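Local coordinates for protein 4-alpha-glucanotransferase (Aquifex aeolicus, PDB 1TZ7) that belongs to the amylomaltase (D-enzyme) family of 4-alpha-glucanotransferases and is built around an eight-stranded parallel beta/alpha barrel, at residues W172-E175 and L176-R179; Y276-E279 and E280-K283; V437-E440 and L441-V445. All coordinates share one frame; numbering follows the deposited sequence.

Interaction 1 of 3, residues W172-E175 and L176-R179; sequences WDEE and LKRR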
loop_
_atom_site.group_PDB
_atom_site.type_symbol
_atom_site.label_atom_id
_atom_site.label_comp_id
_atom_site.label_asym_id
_atom_site.label_seq_id
_atom_site.Cartn_x
_atom_site.Cartn_y
_atom_site.Cartn_z
ATOM N N TRP A 172 8.034 15.859 -22.308
ATOM C CA TRP A 172 9.226 15.513 -23.100
ATOM C C TRP A 172 8.995 15.786 -24.574
ATOM O O TRP A 172 7.858 15.942 -25.015
ATOM C CB TRP A 172 9.586 14.037 -22.921
ATOM C CG TRP A 172 10.067 13.682 -21.559
ATOM C CD1 TRP A 172 10.562 14.531 -20.611
ATOM C CD2 TRP A 172 10.108 12.376 -20.984
ATOM N NE1 TRP A 172 10.904 13.829 -19.479
ATOM C CE2 TRP A 172 10.634 12.503 -19.683
ATOM C CE3 TRP A 172 9.748 11.099 -21.439
ATOM C CZ2 TRP A 172 10.810 11.407 -18.833
ATOM C CZ3 TRP A 172 9.924 10.014 -20.591
ATOM C CH2 TRP A 172 10.450 10.177 -19.307
ATOM N N ASP A 173 10.085 15.831 -25.339
ATOM C CA ASP A 173 9.999 15.878 -26.794
ATOM C C ASP A 173 9.029 14.812 -27.299
ATOM O O ASP A 173 8.928 13.728 -26.725
ATOM C CB ASP A 173 11.387 15.667 -27.423
ATOM C CG ASP A 173 12.200 16.954 -27.497
ATOM O OD1 ASP A 173 11.783 17.961 -26.890
ATOM O OD2 ASP A 173 13.266 17.048 -28.139
ATOM N N GLU A 174 8.322 15.128 -28.377
ATOM C CA GLU A 174 7.182 14.331 -28.823
ATOM C C GLU A 174 7.587 12.886 -29.136
ATOM O O GLU A 174 6.785 11.968 -28.993
ATOM C CB GLU A 174 6.539 14.970 -30.063
ATOM C CG GLU A 174 5.112 14.516 -30.326
ATOM C CD GLU A 174 4.083 15.514 -29.829
ATOM O OE1 GLU A 174 3.917 16.574 -30.476
ATOM O OE2 GLU A 174 3.439 15.238 -28.789
ATOM N N GLU A 175 8.833 12.696 -29.558
ATOM C CA GLU A 175 9.300 11.382 -29.984
ATOM C C GLU A 175 9.538 10.447 -28.794
ATOM O O GLU A 175 9.217 9.267 -28.858
ATOM C CB GLU A 175 10.580 11.511 -30.811
ATOM C CG GLU A 175 10.647 10.549 -31.983
ATOM C CD GLU A 175 11.510 11.063 -33.106
ATOM O OE1 GLU A 175 12.746 10.938 -33.006
ATOM O OE2 GLU A 175 10.953 11.596 -34.090
ATOM N N LEU A 176 10.106 10.982 -27.716
ATOM C CA LEU A 176 10.276 10.212 -26.477
ATOM C C LEU A 176 8.940 10.063 -25.742
ATOM O O LEU A 176 8.677 9.042 -25.113
ATOM C CB LEU A 176 11.300 10.887 -25.561
ATOM C CG LEU A 176 12.718 11.032 -26.124
ATOM C CD1 LEU A 176 13.555 11.935 -25.234
ATOM C CD2 LEU A 176 13.381 9.672 -26.283
ATOM N N LYS A 177 8.106 11.094 -25.836
ATOM C CA LYS A 177 6.803 11.115 -25.174
ATOM C C LYS A 177 5.899 9.991 -25.693
ATOM O O LYS A 177 5.168 9.369 -24.925
ATOM C CB LYS A 177 6.131 12.478 -25.402
ATOM C CG LYS A 177 4.746 12.617 -24.803
ATOM C CD LYS A 177 4.160 13.996 -25.098
ATOM C CE LYS A 177 2.693 14.075 -24.729
ATOM N NZ LYS A 177 2.032 15.264 -25.336
ATOM N N ARG A 178 5.957 9.743 -27.000
ATOM C CA ARG A 178 5.091 8.755 -27.640
ATOM C C ARG A 178 5.840 7.442 -27.872
ATOM O O ARG A 178 5.336 6.542 -28.533
ATOM C CB ARG A 178 4.565 9.297 -28.975
ATOM C CG ARG A 178 3.917 10.673 -28.873
ATOM C CD ARG A 178 2.601 10.797 -29.613
ATOM N NE ARG A 178 1.959 12.083 -29.362
ATOM C CZ ARG A 178 0.852 12.503 -29.970
ATOM N NH1 ARG A 178 0.251 11.737 -30.877
ATOM N NH2 ARG A 178 0.345 13.694 -29.673
ATOM N N ARG A 179 7.053 7.352 -27.327
ATOM C CA ARG A 179 7.821 6.107 -27.326
ATOM C C ARG A 179 8.072 5.583 -28.748
ATOM O O ARG A 179 7.865 4.405 -29.033
ATOM C CB ARG A 179 7.107 5.038 -26.484
ATOM C CG ARG A 179 7.038 5.373 -25.000
ATOM C CD ARG A 179 6.235 4.378 -24.175
ATOM N NE ARG A 179 6.681 2.999 -24.384
ATOM C CZ ARG A 179 7.771 2.465 -23.833
ATOM N NH1 ARG A 179 8.089 1.204 -24.089
ATOM N NH2 ARG A 179 8.543 3.188 -23.025
#
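Lys177 N bonds to Asp173 O at 2.9 Å and Arg178 N to Glu174 O at 3.1 Å, two turn-closing bonds of a very short helix. Asp173 stands at the N-cap position, although its carboxylate makes no capping bond. On the outer flank Glu174 bends back at chi2 (99°), bringing OE2 between two basic chains. It lies 3.5 Å from Arg178 NE, with the carboxylate and guanidinium planes nearly perpendicular, and a long 3.7 Å from Lys177 NZ. Long, flexible chains suit this loose salt-bridge network. Lys177 is a buried residue, extended throughout, and its NZ donates to Asp250 O. Trp172 CE3 lies 4.4 Å from Leu176 CB, a loose apolar contact, and the edge of the indole faces Leu176 O. The helix ends in a Schellman motif: Arg179, with positive phi, is the C-prime residue, its N makes a weak bond to Leu176 O, and Glu180 N reaches back to Glu175 O. Leu176 O also accepts Trp239 NE1 from helix 236-240. Around this turn, Trp172 packs on Ile161 and Lys162 of helix 149-165, Arg179 forms a salt bridge with Asp154 of the same helix, and Leu176 rests on Ala183 and Val187 of helix 181-190.

Interaction 2 of 3, residues Y276-E279 and E280-K283; sequences YNWE and EHEK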
loop_
_atom_site.group_PDB
_atom_site.type_symbol
_atom_site.label_atom_id
_atom_site.label_comp_id
_atom_site.label_asym_id
_atom_site.label_seq_id
_atom_site.Cartn_x
_atom_site.Cartn_y
_atom_site.Cartn_z
ATOM N N TYR A 276 -9.106 4.287 -16.400
ATOM C CA TYR A 276 -8.805 3.226 -17.339
ATOM C C TYR A 276 -9.772 3.271 -18.521
ATOM O O TYR A 276 -10.968 3.500 -18.350
ATOM C CB TYR A 276 -8.905 1.860 -16.644
ATOM C CG TYR A 276 -7.796 1.582 -15.633
ATOM C CD1 TYR A 276 -8.097 1.166 -14.343
ATOM C CD2 TYR A 276 -6.451 1.726 -15.981
ATOM C CE1 TYR A 276 -7.093 0.903 -13.412
ATOM C CE2 TYR A 276 -5.437 1.468 -15.059
ATOM C CZ TYR A 276 -5.768 1.055 -13.773
ATOM O OH TYR A 276 -4.771 0.791 -12.846
ATOM N N ASN A 277 -9.242 3.058 -19.719
ATOM C CA ASN A 277 -10.053 2.645 -20.853
ATOM C C ASN A 277 -10.263 1.131 -20.821
ATOM O O ASN A 277 -9.518 0.379 -21.440
ATOM C CB ASN A 277 -9.379 3.048 -22.160
ATOM C CG ASN A 277 -10.282 2.864 -23.360
ATOM O OD1 ASN A 277 -11.258 3.576 -23.525
ATOM N ND2 ASN A 277 -9.955 1.909 -24.198
ATOM N N TRP A 278 -11.284 0.696 -20.092
ATOM C CA TRP A 278 -11.444 -0.719 -19.748
ATOM C C TRP A 278 -11.710 -1.590 -20.971
ATOM O O TRP A 278 -11.400 -2.780 -20.972
ATOM C CB TRP A 278 -12.560 -0.897 -18.721
ATOM C CG TRP A 278 -12.081 -0.761 -17.310
ATOM C CD1 TRP A 278 -12.297 0.291 -16.471
ATOM C CD2 TRP A 278 -11.301 -1.704 -16.575
ATOM N NE1 TRP A 278 -11.699 0.059 -15.256
ATOM C CE2 TRP A 278 -11.081 -1.161 -15.292
ATOM C CE3 TRP A 278 -10.763 -2.963 -16.867
ATOM C CZ2 TRP A 278 -10.350 -1.830 -14.307
ATOM C CZ3 TRP A 278 -10.033 -3.628 -15.878
ATOM C CH2 TRP A 278 -9.837 -3.061 -14.624
ATOM N N GLU A 279 -12.279 -1.000 -22.011
ATOM C CA GLU A 279 -12.551 -1.745 -23.228
ATOM C C GLU A 279 -11.233 -2.172 -23.909
ATOM O O GLU A 279 -11.182 -3.202 -24.578
ATOM C CB GLU A 279 -13.444 -0.929 -24.183
ATOM C CG GLU A 279 -12.714 -0.229 -25.312
ATOM C CD GLU A 279 -13.660 0.548 -26.217
ATOM O OE1 GLU A 279 -14.476 1.340 -25.691
ATOM O OE2 GLU A 279 -13.590 0.364 -27.454
ATOM N N GLU A 280 -10.174 -1.384 -23.713
ATOM C CA GLU A 280 -8.840 -1.743 -24.216
ATOM C C GLU A 280 -8.180 -2.852 -23.377
ATOM O O GLU A 280 -7.423 -3.665 -23.902
ATOM C CB GLU A 280 -7.932 -0.515 -24.247
ATOM C CG GLU A 280 -6.711 -0.670 -25.150
ATOM C CD GLU A 280 -7.068 -0.701 -26.632
ATOM O OE1 GLU A 280 -6.330 -1.342 -27.405
ATOM O OE2 GLU A 280 -8.083 -0.086 -27.020
ATOM N N HIS A 281 -8.462 -2.873 -22.080
ATOM C CA HIS A 281 -7.932 -3.927 -21.202
ATOM C C HIS A 281 -8.527 -5.259 -21.560
ATOM O O HIS A 281 -7.824 -6.250 -21.639
ATOM C CB HIS A 281 -8.176 -3.570 -19.723
ATOM C CG HIS A 281 -7.590 -2.264 -19.351
ATOM N ND1 HIS A 281 -6.288 -2.125 -18.947
ATOM C CD2 HIS A 281 -8.100 -1.018 -19.406
ATOM C CE1 HIS A 281 -6.034 -0.844 -18.741
ATOM N NE2 HIS A 281 -7.117 -0.157 -19.011
ATOM N N GLU A 282 -9.829 -5.271 -21.805
ATOM C CA GLU A 282 -10.522 -6.479 -22.218
ATOM C C GLU A 282 -10.033 -6.935 -23.596
ATOM O O GLU A 282 -9.957 -8.127 -23.871
ATOM C CB GLU A 282 -12.038 -6.237 -22.242
ATOM C CG GLU A 282 -12.872 -7.511 -22.186
ATOM C CD GLU A 282 -14.302 -7.261 -21.725
ATOM O OE1 GLU A 282 -15.070 -8.237 -21.628
ATOM O OE2 GLU A 282 -14.656 -6.091 -21.461
ATOM N N LYS A 283 -9.693 -5.970 -24.449
ATOM C CA LYS A 283 -9.198 -6.265 -25.794
ATOM C C LYS A 283 -7.823 -6.960 -25.761
ATOM O O LYS A 283 -7.537 -7.820 -26.600
ATOM C CB LYS A 283 -9.109 -4.981 -26.616
ATOM C CG LYS A 283 -8.750 -5.201 -28.075
ATOM C CD LYS A 283 -8.708 -3.880 -28.844
ATOM C CE LYS A 283 -8.103 -4.062 -30.233
ATOM N NZ LYS A 283 -7.509 -2.804 -30.752
#
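Tyr276 and His281 meet at the tight end of this helix start, where Tyr276 CB comes within 3.6 Å of His281 NE2. The two side chains cross at about a right angle, but the rings meet obliquely, their centroids 5.1 Å apart. His281 CG lies anti to its own carbonyl carbon (chi1 -57°), which swings the imidazole back along the helix toward the residues before it. There Trp278 CE3 touches His281 CB at 3.9 Å, and one indole face takes both Tyr276 CB and His281 CD2 near its rim. The three rings form an aromatic cluster at the N-terminal end of helix 278-283, which follows strand 269-274 of the antiparallel sheet. Flat, partly polar rings suit this place: each fills buried volume, while His281 NE2 is bonded to Leu244 O and Tyr276 OH to Met229 O. Trp289 lies against both Trp278 and Tyr276. The outer side is looser. Glu282 N still bonds to Trp278 O at 3.1 Å, but Glu279 and Lys283 are exposed, while Glu282 also rests on Pro333 and Thr336. Acidic Glu279 and Glu280 in the first turn probably interact favourably with the helix dipole, and Lys283 NZ reaches Glu280 OE1 only across a long 3.8 Å.

Interaction 3 of 3, residues V437-E440 and L441-V445; sequences VNEE and LIRLV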
loop_
_atom_site.group_PDB
_atom_site.type_symbol
_atom_site.label_atom_id
_atom_site.label_comp_id
_atom_site.label_asym_id
_atom_site.label_seq_id
_atom_site.Cartn_x
_atom_site.Cartn_y
_atom_site.Cartn_z
ATOM N N VAL A 437 -10.469 1.256 26.015
ATOM C CA VAL A 437 -11.300 1.021 24.828
ATOM C C VAL A 437 -10.585 0.154 23.800
ATOM O O VAL A 437 -11.187 -0.740 23.213
ATOM C CB VAL A 437 -11.726 2.353 24.155
ATOM C CG1 VAL A 437 -12.449 2.080 22.827
ATOM C CG2 VAL A 437 -12.612 3.155 25.081
ATOM N N ASN A 438 -9.300 0.423 23.582
ATOM C CA ASN A 438 -8.508 -0.346 22.618
ATOM C C ASN A 438 -8.547 -1.833 22.921
ATOM O O ASN A 438 -8.772 -2.642 22.041
ATOM C CB ASN A 438 -7.054 0.135 22.610
ATOM C CG ASN A 438 -6.749 1.046 21.441
ATOM O OD1 ASN A 438 -7.008 0.705 20.285
ATOM N ND2 ASN A 438 -6.197 2.207 21.732
ATOM N N GLU A 439 -8.325 -2.181 24.180
ATOM C CA GLU A 439 -8.318 -3.577 24.600
ATOM C C GLU A 439 -9.679 -4.230 24.346
ATOM O O GLU A 439 -9.753 -5.356 23.861
ATOM C CB GLU A 439 -7.965 -3.678 26.081
ATOM C CG GLU A 439 -7.805 -5.099 26.588
ATOM C CD GLU A 439 -7.610 -5.166 28.090
ATOM O OE1 GLU A 439 -7.994 -6.187 28.691
ATOM O OE2 GLU A 439 -7.073 -4.194 28.671
ATOM N N GLU A 440 -10.751 -3.513 24.682
ATOM C CA GLU A 440 -12.107 -4.052 24.559
ATOM C C GLU A 440 -12.458 -4.326 23.104
ATOM O O GLU A 440 -13.116 -5.329 22.790
ATOM C CB GLU A 440 -13.130 -3.082 25.170
ATOM C CG GLU A 440 -13.923 -3.662 26.328
ATOM C CD GLU A 440 -13.038 -4.261 27.399
ATOM O OE1 GLU A 440 -12.911 -5.503 27.442
ATOM O OE2 GLU A 440 -12.469 -3.490 28.197
ATOM N N LEU A 441 -12.012 -3.445 22.213
ATOM C CA LEU A 441 -12.345 -3.556 20.799
ATOM C C LEU A 441 -11.444 -4.548 20.100
ATOM O O LEU A 441 -11.850 -5.183 19.136
ATOM C CB LEU A 441 -12.255 -2.183 20.114
ATOM C CG LEU A 441 -13.281 -1.132 20.582
ATOM C CD1 LEU A 441 -13.528 -0.095 19.505
ATOM C CD2 LEU A 441 -14.588 -1.784 20.998
ATOM N N ILE A 442 -10.212 -4.685 20.586
ATOM C CA ILE A 442 -9.332 -5.746 20.118
ATOM C C ILE A 442 -9.961 -7.113 20.413
ATOM O O ILE A 442 -9.995 -7.979 19.553
ATOM C CB ILE A 442 -7.938 -5.631 20.775
ATOM C CG1 ILE A 442 -7.132 -4.502 20.114
ATOM C CG2 ILE A 442 -7.172 -6.953 20.652
ATOM C CD1 ILE A 442 -5.963 -4.006 20.952
ATOM N N ARG A 443 -10.463 -7.286 21.635
ATOM C CA ARG A 443 -11.141 -8.530 22.023
ATOM C C ARG A 443 -12.330 -8.834 21.109
ATOM O O ARG A 443 -12.526 -9.970 20.707
ATOM C CB ARG A 443 -11.620 -8.453 23.464
ATOM C CG ARG A 443 -10.522 -8.629 24.493
ATOM C CD ARG A 443 -11.013 -8.553 25.925
ATOM N NE ARG A 443 -9.913 -8.520 26.885
ATOM C CZ ARG A 443 -9.382 -9.597 27.464
ATOM N NH1 ARG A 443 -9.847 -10.809 27.186
ATOM N NH2 ARG A 443 -8.383 -9.460 28.328
ATOM N N LEU A 444 -13.119 -7.802 20.789
ATOM C CA LEU A 444 -14.300 -7.962 19.925
ATOM C C LEU A 444 -13.892 -8.421 18.513
ATOM O O LEU A 444 -14.549 -9.269 17.905
ATOM C CB LEU A 444 -15.075 -6.635 19.833
ATOM C CG LEU A 444 -16.428 -6.498 20.572
ATOM C CD1 LEU A 444 -16.626 -7.537 21.642
ATOM C CD2 LEU A 444 -16.567 -5.111 21.151
ATOM N N VAL A 445 -12.812 -7.854 18.004
ATOM C CA VAL A 445 -12.307 -8.229 16.701
ATOM C C VAL A 445 -11.772 -9.686 16.727
ATOM O O VAL A 445 -12.030 -10.465 15.812
ATOM C CB VAL A 445 -11.199 -7.252 16.235
ATOM C CG1 VAL A 445 -10.428 -7.825 15.053
ATOM C CG2 VAL A 445 -11.805 -5.906 15.877
#
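Asn438 O receives the N-H of Ile442 at 2.9 Å, the shortest sound polar bond of the contact, with an angle of 156° at the hydrogen. This is one step of the regular i to i+4 bonding of an amphipathic alpha-helix, residues 437-447, and the same pattern joins Val437 to Leu441, Glu439 to Arg443 and Glu440 to Leu444. Ile442 CG1 packs closely on the same oxygen, 3.1 Å from Asn438 O. The Asn438 CB leaves the backbone away from the following turn, and ND2 bonds to Asn462 OD1, which gives a buried residue's amide a partner.

On the apolar flank Val437 and Leu441 lie side by side, pointing the same way, with Val437 CG1 4.0 Å from Leu441 CG. Val437 packs on Ile409 and Phe413 of helix 409-414 and Leu441 on Leu424 of helix 418-428; their branched aliphatic side chains suit these buried positions facing the two helices. Ile442 meets Leu497 of helix 491-500. The side chain of Leu444 lies about 4 Å from a bound MPD molecule, probably from the crystallisation liquor.

The charged flank is more open. Glu439 stretches out with CG anti to its backbone N (chi1 -175°), and Arg443 runs alongside it, extended as far as NE. Glu439 OE1 thereby meets the guanidinium edge in its plane, in a salt bridge whose hydrogen bond from NH2 is weak. Arg443 NH1 is engaged by Tyr501 OH, so two partners help to hold the guanidinium in place. Glu440, bent at chi2, leans toward the same arginine as an electrostatic neighbour: Glu440 OE1 lies 4.3 Å from Arg443 NE, well out of the guanidinium plane, and touches the chain instead at Arg443 CD, 3.9 Å away.

Overall arrangement
Interactions 1, 2 and 3 follow one another along the chain, each on its own helix and all outside the strands of the parallel barrel sheet. Interaction 1 lies in the long insertion between strands 60-62 and 222-227, interaction 2 between strands 222-227 and 302-305, and interaction 3 between strands 397-400 and 452-456. The first two are neighbours, their centres 23 Å apart and nearest atoms about 14 Å apart, and both lean on the chain that follows strand 222-227. Interaction 3 lies on the opposite side of the chain's centre, its centre 55 Å from that of interaction 1 and 44 Å from that of interaction 2. The three thus lie in separate peripheral parts of one chain, in segments that connect strands of the parallel sheet.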